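Local coordinates for uncharacterized protein (Porphyromonas gingivalis, PDB 2QSV) that is of unknown function, its C-terminal part comprising two Ig-like beta sandwiches, with cysteine-type peptidase activity only tentatively attributed to the whole protein, at residues G118-S123 with P210-K215; L152-T157 with S201-D206. One frame throughout, in Å; residues are numbered along the deposited sequence.

How the contacts relate
Following the chain from its N terminus, after the strands of the first sandwich (to 94-105), residues 118-123 contribute the edge strand 120-121 to the second. After strand 136-144 comes 152-157, and after 43 intervening residues 201-206 returns antiparallel beside it, closing the inner loop as contact 2. The chain then turns within residues 205-210 and runs back as strand 211-219, whose start meets 118-123 and closes the longer loop of contact 1, so contact 2 is nested inside contact 1. Contact 2 joins neighbours within one sheet; contact 1 spans from that sheet to the edge of the facing one. Probable hydrogen bonds from Cys204 N to Pro210 O and from Ile202 N to Arg212 O connect the two contacts directly.

Contact 1 (G118-S123 with P210-K215); sequences GVMELS and PLRRIK
The backbones of Met120 and Arg212 face each other with CA atoms 8.9 Å apart, closing to 7.2 Å between the CA atoms of Ser123 and Ile214, too wide a spacing for strand pairing, so side chains must bridge it. Arg212 does most of this work. Its CG lies anti to the backbone N, and a bend at chi2 (74°) swings CD aside on the way to the far backbone. There Arg212 NH1 donates to Met120 O at 3.0 Å, with an N-H...O angle of 156°. The oxygen lies near the guanidinium plane, whereas the donor sits above the carbonyl plane by 51°. Arg212 NH2 extends the grip by giving a bond to a water at 3.0 Å. That water also accepts from Leu122 N, 3.1 Å away, so one guanidinium reaches Met120 O directly and Leu122 N through the water. Here edge strand 120-121, in the sheet that contains strand 136-144, packs across an Ig-like beta sandwich onto strand 211-219 of the other sheet, and a long, flexible arginine suits a place where the aliphatic part lies against apolar neighbours and the polar end meets backbone and water. The selenomethionine at position 120 slides past it in the opposite direction, and Met120 CE approaches Arg212 CB to 3.3 Å, a tight contact. Leu122 covers one face of the guanidinium, offset toward its rim, with CD1 3.7 Å from Arg212 CZ. Its other branch turns inward, where Leu122 CD2 meets Ile214 CD1 at 3.5 Å, the two chains crossing obliquely. Branched apolar side chains suit this interface between the two sheets; both also touch Ile140. Ser123 meets Ile214 through its backbone, the carbonyl oxygen resting against CG1 and CG2.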
loop_
_atom_site.group_PDB
_atom_site.type_symbol
_atom_site.label_atom_id
_atom_site.label_comp_id
_atom_site.label_asym_id
_atom_site.label_seq_id
_atom_site.Cartn_x
_atom_site.Cartn_y
_atom_site.Cartn_z
ATOM N N GLY A 118 -4.051 14.524 16.649
ATOM C CA GLY A 118 -4.845 15.464 15.883
ATOM C C GLY A 118 -6.231 14.904 15.522
ATOM O O GLY A 118 -6.556 13.753 15.854
ATOM N N VAL A 119 -7.070 15.742 14.934
ATOM C CA VAL A 119 -8.376 15.321 14.403
ATOM C C VAL A 119 -8.421 15.939 13.015
ATOM O O VAL A 119 -8.392 17.184 12.865
ATOM C CB VAL A 119 -9.614 15.756 15.259
ATOM C CG1 VAL A 119 -10.967 15.214 14.579
ATOM C CG2 VAL A 119 -9.573 15.234 16.697
HETATM N N MSE A 120 -8.473 15.093 11.992
HETATM C CA MSE A 120 -8.413 15.545 10.599
HETATM C C MSE A 120 -9.802 15.844 10.039
HETATM O O MSE A 120 -10.710 14.978 10.098
HETATM C CB MSE A 120 -7.656 14.509 9.720
HETATM C CG MSE A 120 -7.391 15.005 8.240
HETATM SE SE MSE A 120 -5.895 14.111 7.454
HETATM C CE MSE A 120 -6.940 12.416 7.145
ATOM N N GLU A 121 -9.960 17.038 9.479
ATOM C CA GLU A 121 -11.143 17.367 8.730
ATOM C C GLU A 121 -10.751 17.710 7.288
ATOM O O GLU A 121 -9.851 18.522 7.055
ATOM C CB GLU A 121 -11.865 18.513 9.432
ATOM C CG GLU A 121 -13.035 19.058 8.699
ATOM C CD GLU A 121 -13.598 20.290 9.375
ATOM O OE1 GLU A 121 -13.947 20.190 10.583
ATOM O OE2 GLU A 121 -13.710 21.339 8.693
ATOM N N LEU A 122 -11.410 17.057 6.317
ATOM C CA LEU A 122 -11.194 17.331 4.879
ATOM C C LEU A 122 -12.357 16.778 4.032
ATOM O O LEU A 122 -13.165 15.962 4.489
ATOM C CB LEU A 122 -9.872 16.734 4.308
ATOM C CG LEU A 122 -9.318 15.315 4.640
ATOM C CD1 LEU A 122 -10.303 14.285 5.217
ATOM C CD2 LEU A 122 -8.445 14.713 3.622
ATOM N N SER A 123 -12.343 17.184 2.782
ATOM C CA SER A 123 -13.205 16.621 1.782
ATOM C C SER A 123 -12.682 15.246 1.370
ATOM O O SER A 123 -11.496 15.048 1.085
ATOM C CB SER A 123 -13.245 17.593 0.603
ATOM O OG SER A 123 -13.787 16.900 -0.518
ATOM N N PRO A 210 -7.448 6.695 11.652
ATOM C CA PRO A 210 -6.020 6.854 11.305
ATOM C C PRO A 210 -5.671 6.555 9.848
ATOM O O PRO A 210 -4.613 6.968 9.376
ATOM C CB PRO A 210 -5.321 5.845 12.222
ATOM C CG PRO A 210 -6.418 4.773 12.515
ATOM C CD PRO A 210 -7.669 5.588 12.611
ATOM N N LEU A 211 -6.558 5.819 9.161
ATOM C CA LEU A 211 -6.445 5.586 7.736
ATOM C C LEU A 211 -7.650 6.253 7.033
ATOM O O LEU A 211 -8.819 5.814 7.180
ATOM C CB LEU A 211 -6.293 4.069 7.428
ATOM C CG LEU A 211 -6.400 3.628 5.970
ATOM C CD1 LEU A 211 -5.330 4.249 5.093
ATOM C CD2 LEU A 211 -6.350 2.077 5.888
ATOM N N ARG A 212 -7.367 7.324 6.272
ATOM C CA ARG A 212 -8.432 8.139 5.697
ATOM C C ARG A 212 -8.317 8.080 4.184
ATOM O O ARG A 212 -7.230 8.068 3.681
ATOM C CB ARG A 212 -8.270 9.582 6.223
ATOM C CG ARG A 212 -9.552 10.339 6.245
ATOM C CD ARG A 212 -10.489 9.882 7.377
ATOM N NE ARG A 212 -11.661 10.690 7.165
ATOM C CZ ARG A 212 -11.799 11.932 7.632
ATOM N NH1 ARG A 212 -10.825 12.489 8.422
ATOM N NH2 ARG A 212 -12.919 12.581 7.353
ATOM N N ARG A 213 -9.424 7.953 3.447
ATOM C CA ARG A 213 -9.343 7.868 2.001
ATOM C C ARG A 213 -10.181 8.902 1.327
ATOM O O ARG A 213 -11.322 9.164 1.710
ATOM C CB ARG A 213 -9.711 6.464 1.459
ATOM C CG ARG A 213 -8.791 5.398 1.893
ATOM C CD ARG A 213 -9.425 4.098 1.464
ATOM N NE ARG A 213 -8.604 2.918 1.653
ATOM C CZ ARG A 213 -8.727 2.079 2.668
ATOM N NH1 ARG A 213 -9.556 2.331 3.645
ATOM N NH2 ARG A 213 -7.979 1.016 2.716
ATOM N N ILE A 214 -9.572 9.519 0.337
ATOM C CA ILE A 214 -10.235 10.453 -0.490
ATOM C C ILE A 214 -10.469 9.776 -1.836
ATOM O O ILE A 214 -9.512 9.335 -2.482
ATOM C CB ILE A 214 -9.338 11.718 -0.749
ATOM C CG1 ILE A 214 -9.035 12.429 0.572
ATOM C CG2 ILE A 214 -10.051 12.706 -1.674
ATOM C CD1 ILE A 214 -7.897 13.431 0.388
ATOM N N LYS A 215 -11.726 9.699 -2.246
ATOM C CA LYS A 215 -12.043 9.212 -3.591
ATOM C C LYS A 215 -11.983 10.341 -4.600
ATOM O O LYS A 215 -12.670 11.340 -4.472
ATOM C CB LYS A 215 -13.434 8.558 -3.646
ATOM C CG LYS A 215 -13.928 8.325 -5.116
ATOM C CD LYS A 215 -13.067 7.282 -5.871
ATOM C CE LYS A 215 -13.183 5.894 -5.245
ATOM N NZ LYS A 215 -11.969 5.075 -5.361
HETATM O O HOH W 1 -13.717 15.411 7.686
#

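Contact 2 (L152-T157 with S201-D206); sequences LHSVTT and SIICND. With NA (sodium ion), chain C.
Ser201 O takes two hydrogen bonds, from Thr156 N at 2.8 Å in the carbonyl plane and from a water at 3.0 Å, and a weaker CA-H...O contact from Val155 CA at 3.3 Å. Thr156 OG1 lies between the backbone N and the carbonyl carbon (chi1 48°), which brings it within 2.9 Å of the same water; Ser154 OG, bonded elsewhere to Met77 N, is another partner of that water. Ser201 N returns a nearly straight bond to Thr156 O (2.9 Å, 176°). Further along, Ile203 N donates to Ser154 O at 3.0 Å, but Ile203 O receives two weak bonds, from His153 N and Ser154 N. Those two residues facing one partner form a classic beta bulge in the antiparallel pair of this Ig-like domain. The bulge leaves the His153 ring beside the backbone of Cys204 and Asn205, crossing the Asn205 side chain at about a right angle, while His153 NE2 hydrogen-bonds to Asp107 OD2. Val155 CG2 lies alongside Ile202 CG1 at 4.1 Å, and Leu152 rests on Ile202 and Cys204. Thr157 OG1 binds a sodium ion at 2.8 Å, with Asn159 O, Leu162 O and three waters completing the site. The Ser154, Thr156 and Ser201 hydroxyls are water-bound, while Ile203 on that face is buried; Leu152, Val155 and Ile202 turn to the sandwich interior, and the all-oxygen shell is consistent with hard-cation binding.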
loop_
_atom_site.group_PDB
_atom_site.type_symbol
_atom_site.label_atom_id
_atom_site.label_comp_id
_atom_site.label_asym_id
_atom_site.label_seq_id
_atom_site.Cartn_x
_atom_site.Cartn_y
_atom_site.Cartn_z
ATOM N N LEU A 152 0.816 13.674 9.345
ATOM C CA LEU A 152 0.473 12.907 8.158
ATOM C C LEU A 152 1.633 11.974 7.930
ATOM O O LEU A 152 2.665 12.386 7.394
ATOM C CB LEU A 152 0.240 13.810 6.932
ATOM C CG LEU A 152 -0.716 14.982 7.040
ATOM C CD1 LEU A 152 -0.897 15.713 5.687
ATOM C CD2 LEU A 152 -2.078 14.633 7.668
ATOM N N HIS A 153 1.508 10.750 8.435
ATOM C CA HIS A 153 2.594 9.805 8.347
ATOM C C HIS A 153 2.866 9.356 6.914
ATOM O O HIS A 153 4.006 9.134 6.547
ATOM C CB HIS A 153 2.320 8.586 9.217
ATOM C CG HIS A 153 2.061 8.907 10.637
ATOM N ND1 HIS A 153 2.940 9.645 11.401
ATOM C CD2 HIS A 153 1.033 8.569 11.454
ATOM C CE1 HIS A 153 2.477 9.724 12.634
ATOM N NE2 HIS A 153 1.320 9.081 12.692
ATOM N N SER A 154 1.820 9.173 6.116
ATOM C CA SER A 154 2.035 8.861 4.690
ATOM C C SER A 154 0.825 9.295 3.878
ATOM O O SER A 154 -0.281 9.371 4.407
ATOM C CB SER A 154 2.318 7.342 4.484
ATOM O OG SER A 154 1.202 6.593 4.903
ATOM N N VAL A 155 1.047 9.586 2.598
ATOM C CA VAL A 155 -0.006 9.963 1.689
ATOM C C VAL A 155 0.323 9.180 0.430
ATOM O O VAL A 155 1.329 9.446 -0.212
ATOM C CB VAL A 155 -0.070 11.501 1.382
ATOM C CG1 VAL A 155 -1.089 11.764 0.289
ATOM C CG2 VAL A 155 -0.466 12.360 2.671
ATOM N N THR A 156 -0.493 8.181 0.110
ATOM C CA THR A 156 -0.163 7.288 -0.992
ATOM C C THR A 156 -1.292 7.165 -2.044
ATOM O O THR A 156 -2.494 7.249 -1.728
ATOM C CB THR A 156 0.345 5.900 -0.495
ATOM O OG1 THR A 156 -0.525 5.389 0.495
ATOM C CG2 THR A 156 1.798 5.973 0.119
ATOM N N THR A 157 -0.874 7.034 -3.296
ATOM C CA THR A 157 -1.780 6.747 -4.387
ATOM C C THR A 157 -1.322 5.427 -5.103
ATOM O O THR A 157 -0.116 5.107 -5.162
ATOM C CB THR A 157 -1.902 7.960 -5.367
ATOM O OG1 THR A 157 -0.609 8.304 -5.850
ATOM C CG2 THR A 157 -2.505 9.224 -4.654
ATOM N N SER A 201 -4.813 7.575 -0.086
ATOM C CA SER A 201 -4.816 7.005 1.251
ATOM C C SER A 201 -3.885 7.788 2.173
ATOM O O SER A 201 -2.706 8.049 1.822
ATOM C CB SER A 201 -4.380 5.537 1.225
ATOM O OG SER A 201 -5.297 4.770 0.450
ATOM N N ILE A 202 -4.427 8.182 3.325
ATOM C CA ILE A 202 -3.658 8.987 4.297
ATOM C C ILE A 202 -3.603 8.279 5.603
ATOM O O ILE A 202 -4.603 7.961 6.156
ATOM C CB ILE A 202 -4.294 10.440 4.516
ATOM C CG1 ILE A 202 -4.368 11.212 3.174
ATOM C CG2 ILE A 202 -3.510 11.205 5.664
ATOM C CD1 ILE A 202 -5.217 12.519 3.209
ATOM N N ILE A 203 -2.411 8.019 6.097
ATOM C CA ILE A 203 -2.262 7.506 7.442
ATOM C C ILE A 203 -1.828 8.673 8.357
ATOM O O ILE A 203 -0.883 9.361 8.037
ATOM C CB ILE A 203 -1.289 6.335 7.506
ATOM C CG1 ILE A 203 -1.962 5.119 6.783
ATOM C CG2 ILE A 203 -0.968 5.968 8.998
ATOM C CD1 ILE A 203 -1.188 3.894 6.777
ATOM N N CYS A 204 -2.539 8.876 9.459
ATOM C CA CYS A 204 -2.346 10.062 10.293
ATOM C C CYS A 204 -2.623 9.668 11.710
ATOM O O CYS A 204 -3.091 8.551 11.997
ATOM C CB CYS A 204 -3.277 11.217 9.844
ATOM S SG CYS A 204 -5.021 10.822 10.033
ATOM N N ASN A 205 -2.392 10.608 12.616
ATOM C CA ASN A 205 -2.527 10.339 14.028
ATOM C C ASN A 205 -3.857 10.812 14.546
ATOM O O ASN A 205 -3.934 11.325 15.666
ATOM C CB ASN A 205 -1.346 10.961 14.822
ATOM C CG ASN A 205 -1.380 12.489 14.841
ATOM O OD1 ASN A 205 -2.033 13.113 13.995
ATOM N ND2 ASN A 205 -0.716 13.099 15.850
ATOM N N ASP A 206 -4.912 10.697 13.720
ATOM C CA ASP A 206 -6.295 10.881 14.160
ATOM C C ASP A 206 -6.786 9.539 14.777
ATOM O O ASP A 206 -6.970 8.564 14.055
ATOM C CB ASP A 206 -7.163 11.363 12.978
ATOM C CG ASP A 206 -8.634 11.586 13.319
ATOM O OD1 ASP A 206 -9.159 11.081 14.331
ATOM O OD2 ASP A 206 -9.318 12.288 12.529
HETATM NA NA NA C . 0.300 7.134 -8.272
HETATM O O HOH W 2 -0.629 6.371 3.183
HETATM O O HOH W 3 -4.594 4.777 -2.371
HETATM O O HOH W 4 1.602 8.457 -9.228
HETATM O O HOH W 5 1.997 8.122 -6.587
HETATM O O HOH W 6 1.458 4.889 -8.436
#